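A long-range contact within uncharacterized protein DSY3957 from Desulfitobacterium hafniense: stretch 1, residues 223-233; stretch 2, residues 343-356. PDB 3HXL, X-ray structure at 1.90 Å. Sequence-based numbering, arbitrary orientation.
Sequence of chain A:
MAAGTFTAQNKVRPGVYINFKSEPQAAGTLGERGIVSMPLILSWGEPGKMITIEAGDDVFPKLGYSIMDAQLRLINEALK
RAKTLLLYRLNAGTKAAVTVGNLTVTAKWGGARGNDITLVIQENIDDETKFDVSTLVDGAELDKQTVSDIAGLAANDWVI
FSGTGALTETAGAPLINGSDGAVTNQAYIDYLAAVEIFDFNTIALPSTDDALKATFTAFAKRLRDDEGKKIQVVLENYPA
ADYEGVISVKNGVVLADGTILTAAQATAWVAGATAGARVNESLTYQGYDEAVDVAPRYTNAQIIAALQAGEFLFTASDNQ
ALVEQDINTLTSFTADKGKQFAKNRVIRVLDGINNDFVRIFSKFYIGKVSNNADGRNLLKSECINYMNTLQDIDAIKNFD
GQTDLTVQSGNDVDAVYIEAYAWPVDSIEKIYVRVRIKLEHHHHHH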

# COMPACT_ATOMS: atom_id res chain seq x y z
N LEU A 223 1.97 -15.79 -3.37
CA LEU A 223 0.62 -15.40 -2.98
C LEU A 223 -0.37 -15.59 -4.13
O LEU A 223 -1.40 -16.23 -3.97
CB LEU A 223 0.58 -13.95 -2.48
CG LEU A 223 0.73 -13.74 -0.97
CD1 LEU A 223 2.13 -14.16 -0.51
CD2 LEU A 223 0.51 -12.26 -0.65
N ARG A 224 -0.03 -15.05 -5.30
CA ARG A 224 -0.92 -15.14 -6.46
C ARG A 224 -1.25 -16.53 -6.97
O ARG A 224 -2.42 -16.89 -7.17
CB ARG A 224 -0.37 -14.33 -7.64
CG ARG A 224 -0.30 -12.84 -7.43
CD ARG A 224 0.25 -12.16 -8.67
NE ARG A 224 -0.60 -12.40 -9.83
CZ ARG A 224 -1.69 -11.69 -10.11
NH1 ARG A 224 -2.05 -10.68 -9.33
NH2 ARG A 224 -2.44 -12.01 -11.17
N ASP A 225 -0.22 -17.34 -7.20
CA ASP A 225 -0.46 -18.65 -7.77
C ASP A 225 -0.41 -19.86 -6.86
O ASP A 225 -0.80 -20.95 -7.27
CB ASP A 225 0.46 -18.81 -8.97
CG ASP A 225 0.28 -17.67 -9.98
OD1 ASP A 225 -0.87 -17.22 -10.16
OD2 ASP A 225 1.28 -17.23 -10.59
N ASP A 226 0.02 -19.68 -5.62
CA ASP A 226 0.06 -20.81 -4.70
C ASP A 226 -0.94 -20.63 -3.57
O ASP A 226 -1.42 -21.60 -2.98
CB ASP A 226 1.47 -20.99 -4.13
CG ASP A 226 2.49 -21.32 -5.20
OD1 ASP A 226 2.19 -22.14 -6.09
OD2 ASP A 226 3.61 -20.77 -5.15
N GLU A 227 -1.28 -19.38 -3.27
CA GLU A 227 -2.21 -19.07 -2.19
C GLU A 227 -3.55 -18.55 -2.71
O GLU A 227 -4.52 -18.46 -1.96
CB GLU A 227 -1.61 -18.03 -1.24
CG GLU A 227 -0.13 -18.24 -0.90
CD GLU A 227 0.10 -19.29 0.18
OE1 GLU A 227 -0.50 -20.38 0.08
OE2 GLU A 227 0.89 -19.02 1.11
N GLY A 228 -3.60 -18.19 -3.99
CA GLY A 228 -4.84 -17.67 -4.54
C GLY A 228 -5.14 -16.28 -4.01
O GLY A 228 -6.29 -15.84 -4.00
N LYS A 229 -4.10 -15.60 -3.53
CA LYS A 229 -4.25 -14.25 -3.01
C LYS A 229 -3.68 -13.32 -4.07
O LYS A 229 -2.48 -13.05 -4.10
CB LYS A 229 -3.48 -14.09 -1.69
CG LYS A 229 -3.83 -12.82 -0.94
CD LYS A 229 -3.02 -12.67 0.32
CE LYS A 229 -3.45 -11.43 1.08
NZ LYS A 229 -2.46 -11.06 2.12
N LYS A 230 -4.55 -12.83 -4.95
CA LYS A 230 -4.14 -11.98 -6.04
C LYS A 230 -3.78 -10.55 -5.65
O LYS A 230 -4.64 -9.75 -5.24
CB LYS A 230 -5.23 -11.99 -7.12
CG LYS A 230 -5.63 -13.39 -7.58
CD LYS A 230 -4.49 -14.13 -8.29
CE LYS A 230 -4.92 -15.55 -8.70
NZ LYS A 230 -3.90 -16.25 -9.54
N ILE A 231 -2.50 -10.24 -5.77
CA ILE A 231 -1.95 -8.93 -5.44
C ILE A 231 -0.82 -8.63 -6.44
O ILE A 231 -0.46 -9.50 -7.24
CB ILE A 231 -1.35 -8.91 -4.01
CG1 ILE A 231 -0.28 -10.00 -3.87
CG2 ILE A 231 -2.44 -9.16 -2.97
CD1 ILE A 231 1.12 -9.52 -4.16
N GLN A 232 -0.28 -7.42 -6.40
CA GLN A 232 0.83 -7.06 -7.26
C GLN A 232 1.87 -6.29 -6.47
O GLN A 232 1.56 -5.64 -5.47
CB GLN A 232 0.39 -6.20 -8.46
CG GLN A 232 -0.31 -6.96 -9.60
CD GLN A 232 -0.62 -6.05 -10.79
OE1 GLN A 232 -1.36 -5.07 -10.65
NE2 GLN A 232 -0.05 -6.37 -11.95
N VAL A 233 3.12 -6.38 -6.93
CA VAL A 233 4.22 -5.66 -6.32
C VAL A 233 4.77 -4.74 -7.41
O VAL A 233 4.85 -5.13 -8.58
CB VAL A 233 5.37 -6.62 -5.87
CG1 VAL A 233 4.85 -7.57 -4.81
CG2 VAL A 233 5.92 -7.37 -7.06
N LYS A 343 -1.42 -6.47 -19.51
CA LYS A 343 -2.18 -5.25 -19.23
C LYS A 343 -2.71 -5.28 -17.80
O LYS A 343 -3.42 -6.21 -17.41
CB LYS A 343 -3.34 -5.12 -20.22
CG LYS A 343 -2.87 -5.05 -21.68
CD LYS A 343 -4.03 -5.00 -22.68
CE LYS A 343 -3.52 -4.99 -24.12
NZ LYS A 343 -4.62 -4.98 -25.13
N ASN A 344 -2.38 -4.26 -17.03
CA ASN A 344 -2.80 -4.23 -15.63
C ASN A 344 -4.31 -4.19 -15.42
O ASN A 344 -4.80 -4.71 -14.41
CB ASN A 344 -2.09 -3.10 -14.90
CG ASN A 344 -0.62 -3.41 -14.72
OD1 ASN A 344 -0.27 -4.54 -14.35
ND2 ASN A 344 0.25 -2.43 -14.98
N ARG A 345 -5.05 -3.61 -16.35
CA ARG A 345 -6.50 -3.59 -16.21
C ARG A 345 -7.03 -5.02 -16.37
O ARG A 345 -7.98 -5.41 -15.70
CB ARG A 345 -7.17 -2.69 -17.26
CG ARG A 345 -8.68 -2.88 -17.30
CD ARG A 345 -9.40 -1.74 -18.01
NE ARG A 345 -8.85 -1.48 -19.33
CZ ARG A 345 -9.31 -0.55 -20.16
NH1 ARG A 345 -10.34 0.21 -19.80
NH2 ARG A 345 -8.73 -0.38 -21.35
N VAL A 346 -6.41 -5.80 -17.25
CA VAL A 346 -6.83 -7.19 -17.43
C VAL A 346 -6.58 -7.92 -16.11
O VAL A 346 -7.43 -8.67 -15.63
CB VAL A 346 -6.06 -7.88 -18.58
CG1 VAL A 346 -6.32 -9.39 -18.57
CG2 VAL A 346 -6.50 -7.29 -19.91
N ILE A 347 -5.42 -7.67 -15.51
CA ILE A 347 -5.10 -8.30 -14.24
C ILE A 347 -6.11 -7.89 -13.16
O ILE A 347 -6.51 -8.72 -12.33
CB ILE A 347 -3.66 -7.93 -13.78
CG1 ILE A 347 -2.65 -8.50 -14.78
CG2 ILE A 347 -3.39 -8.50 -12.39
CD1 ILE A 347 -2.79 -9.99 -15.04
N ARG A 348 -6.53 -6.63 -13.15
CA ARG A 348 -7.50 -6.19 -12.16
C ARG A 348 -8.83 -6.92 -12.30
O ARG A 348 -9.44 -7.32 -11.31
CB ARG A 348 -7.75 -4.67 -12.25
CG ARG A 348 -6.64 -3.80 -11.64
CD ARG A 348 -7.04 -2.31 -11.59
NE ARG A 348 -6.79 -1.57 -12.83
CZ ARG A 348 -5.58 -1.20 -13.26
NH1 ARG A 348 -4.50 -1.52 -12.56
NH2 ARG A 348 -5.46 -0.50 -14.38
N VAL A 349 -9.30 -7.10 -13.53
CA VAL A 349 -10.58 -7.79 -13.70
C VAL A 349 -10.47 -9.27 -13.32
O VAL A 349 -11.36 -9.82 -12.67
CB VAL A 349 -11.14 -7.64 -15.13
CG1 VAL A 349 -10.12 -8.09 -16.15
CG2 VAL A 349 -12.43 -8.44 -15.25
N LEU A 350 -9.36 -9.90 -13.70
CA LEU A 350 -9.17 -11.31 -13.38
C LEU A 350 -8.91 -11.52 -11.89
O LEU A 350 -9.43 -12.47 -11.30
CB LEU A 350 -8.01 -11.89 -14.20
CG LEU A 350 -8.22 -11.89 -15.72
CD1 LEU A 350 -7.09 -12.66 -16.38
CD2 LEU A 350 -9.56 -12.54 -16.07
N ASP A 351 -8.13 -10.63 -11.27
CA ASP A 351 -7.88 -10.75 -9.83
C ASP A 351 -9.20 -10.51 -9.11
O ASP A 351 -9.47 -11.10 -8.06
CB ASP A 351 -6.83 -9.74 -9.36
CG ASP A 351 -5.42 -10.08 -9.84
OD1 ASP A 351 -5.24 -11.12 -10.50
OD2 ASP A 351 -4.49 -9.29 -9.55
N GLY A 352 -10.03 -9.64 -9.68
CA GLY A 352 -11.33 -9.36 -9.08
C GLY A 352 -12.21 -10.60 -9.10
O GLY A 352 -12.89 -10.92 -8.12
N ILE A 353 -12.20 -11.30 -10.23
CA ILE A 353 -12.99 -12.51 -10.37
C ILE A 353 -12.50 -13.53 -9.35
O ILE A 353 -13.29 -14.16 -8.65
CB ILE A 353 -12.85 -13.11 -11.79
CG1 ILE A 353 -13.59 -12.23 -12.79
CG2 ILE A 353 -13.38 -14.54 -11.82
CD1 ILE A 353 -13.42 -12.67 -14.24
N ASN A 354 -11.18 -13.68 -9.27
CA ASN A 354 -10.59 -14.62 -8.33
C ASN A 354 -10.95 -14.28 -6.89
O ASN A 354 -11.62 -15.05 -6.21
CB ASN A 354 -9.07 -14.61 -8.44
CG ASN A 354 -8.42 -15.61 -7.50
OD1 ASN A 354 -8.19 -16.76 -7.87
ND2 ASN A 354 -8.16 -15.19 -6.27
N ASN A 355 -10.49 -13.12 -6.43
CA ASN A 355 -10.73 -12.68 -5.06
C ASN A 355 -12.21 -12.65 -4.70
O ASN A 355 -12.59 -13.12 -3.63
CB ASN A 355 -10.10 -11.30 -4.84
CG ASN A 355 -8.58 -11.35 -4.89
OD1 ASN A 355 -7.92 -10.31 -5.00
ND2 ASN A 355 -8.02 -12.55 -4.78
N ASP A 356 -13.05 -12.09 -5.56
CA ASP A 356 -14.48 -12.03 -5.27
C ASP A 356 -15.07 -13.43 -5.15
O ASP A 356 -15.75 -13.75 -4.17
CB ASP A 356 -15.23 -11.23 -6.34
CG ASP A 356 -14.83 -9.76 -6.35
OD1 ASP A 356 -14.38 -9.26 -5.30
OD2 ASP A 356 -14.99 -9.10 -7.40
O HOH W 1 -3.59 -4.32 -11.74

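The most unusual feature of this contact is a buried arginine that ties three segments together: Arg-224 reaches from one helix to the acid of another while also holding the backbone of its own stretch, at Ile-231 O. Arg-224 NH1 donates to Asp-351 OD2 at 2.8 Å (N-H...O angle 166°) and Arg-224 NH2 to Asp-351 OD1 at 3.0 Å (137°), a two-pronged salt bridge in which OD2 lies at the guanidinium edge, near its plane. Arg-224 NH1 also donates to Ile-231 O at 2.9 Å (163°), so one group fixes both the acid and the loop. The CA-to-CB bond of Arg-224 points sideways; its long side chain brings the charge across.

Lys-230 packs through its aliphatic part, with Lys-230 CB 3.3 Å from Asp-351 CG. Its CA-to-CB bond points toward the helix, but with chi1 and chi2 both m the chain turns back to its own stretch, where Lys-230 NZ donates to Arg-224 O at 2.9 Å.

Amides secure both flanks. Asn-354 ND2 donates to Gly-228 O at 3.0 Å (140°), Gly-228 having the positive phi (71°) that glycine readily accepts. Gln-232 NE2 donates to Asn-344 OD1 at 3.0 Å (171°), while the O of water 1 donates to Gln-232 OE1 (2.6 Å) and Asn-344 O (3.0 Å). Ile-347 adds apolar cover, Ile-347 CG2 lying 3.8 Å from Arg-224 NH2. Altogether 416 Å² is buried, both sides summed, mostly on residues with polar or charged side chains.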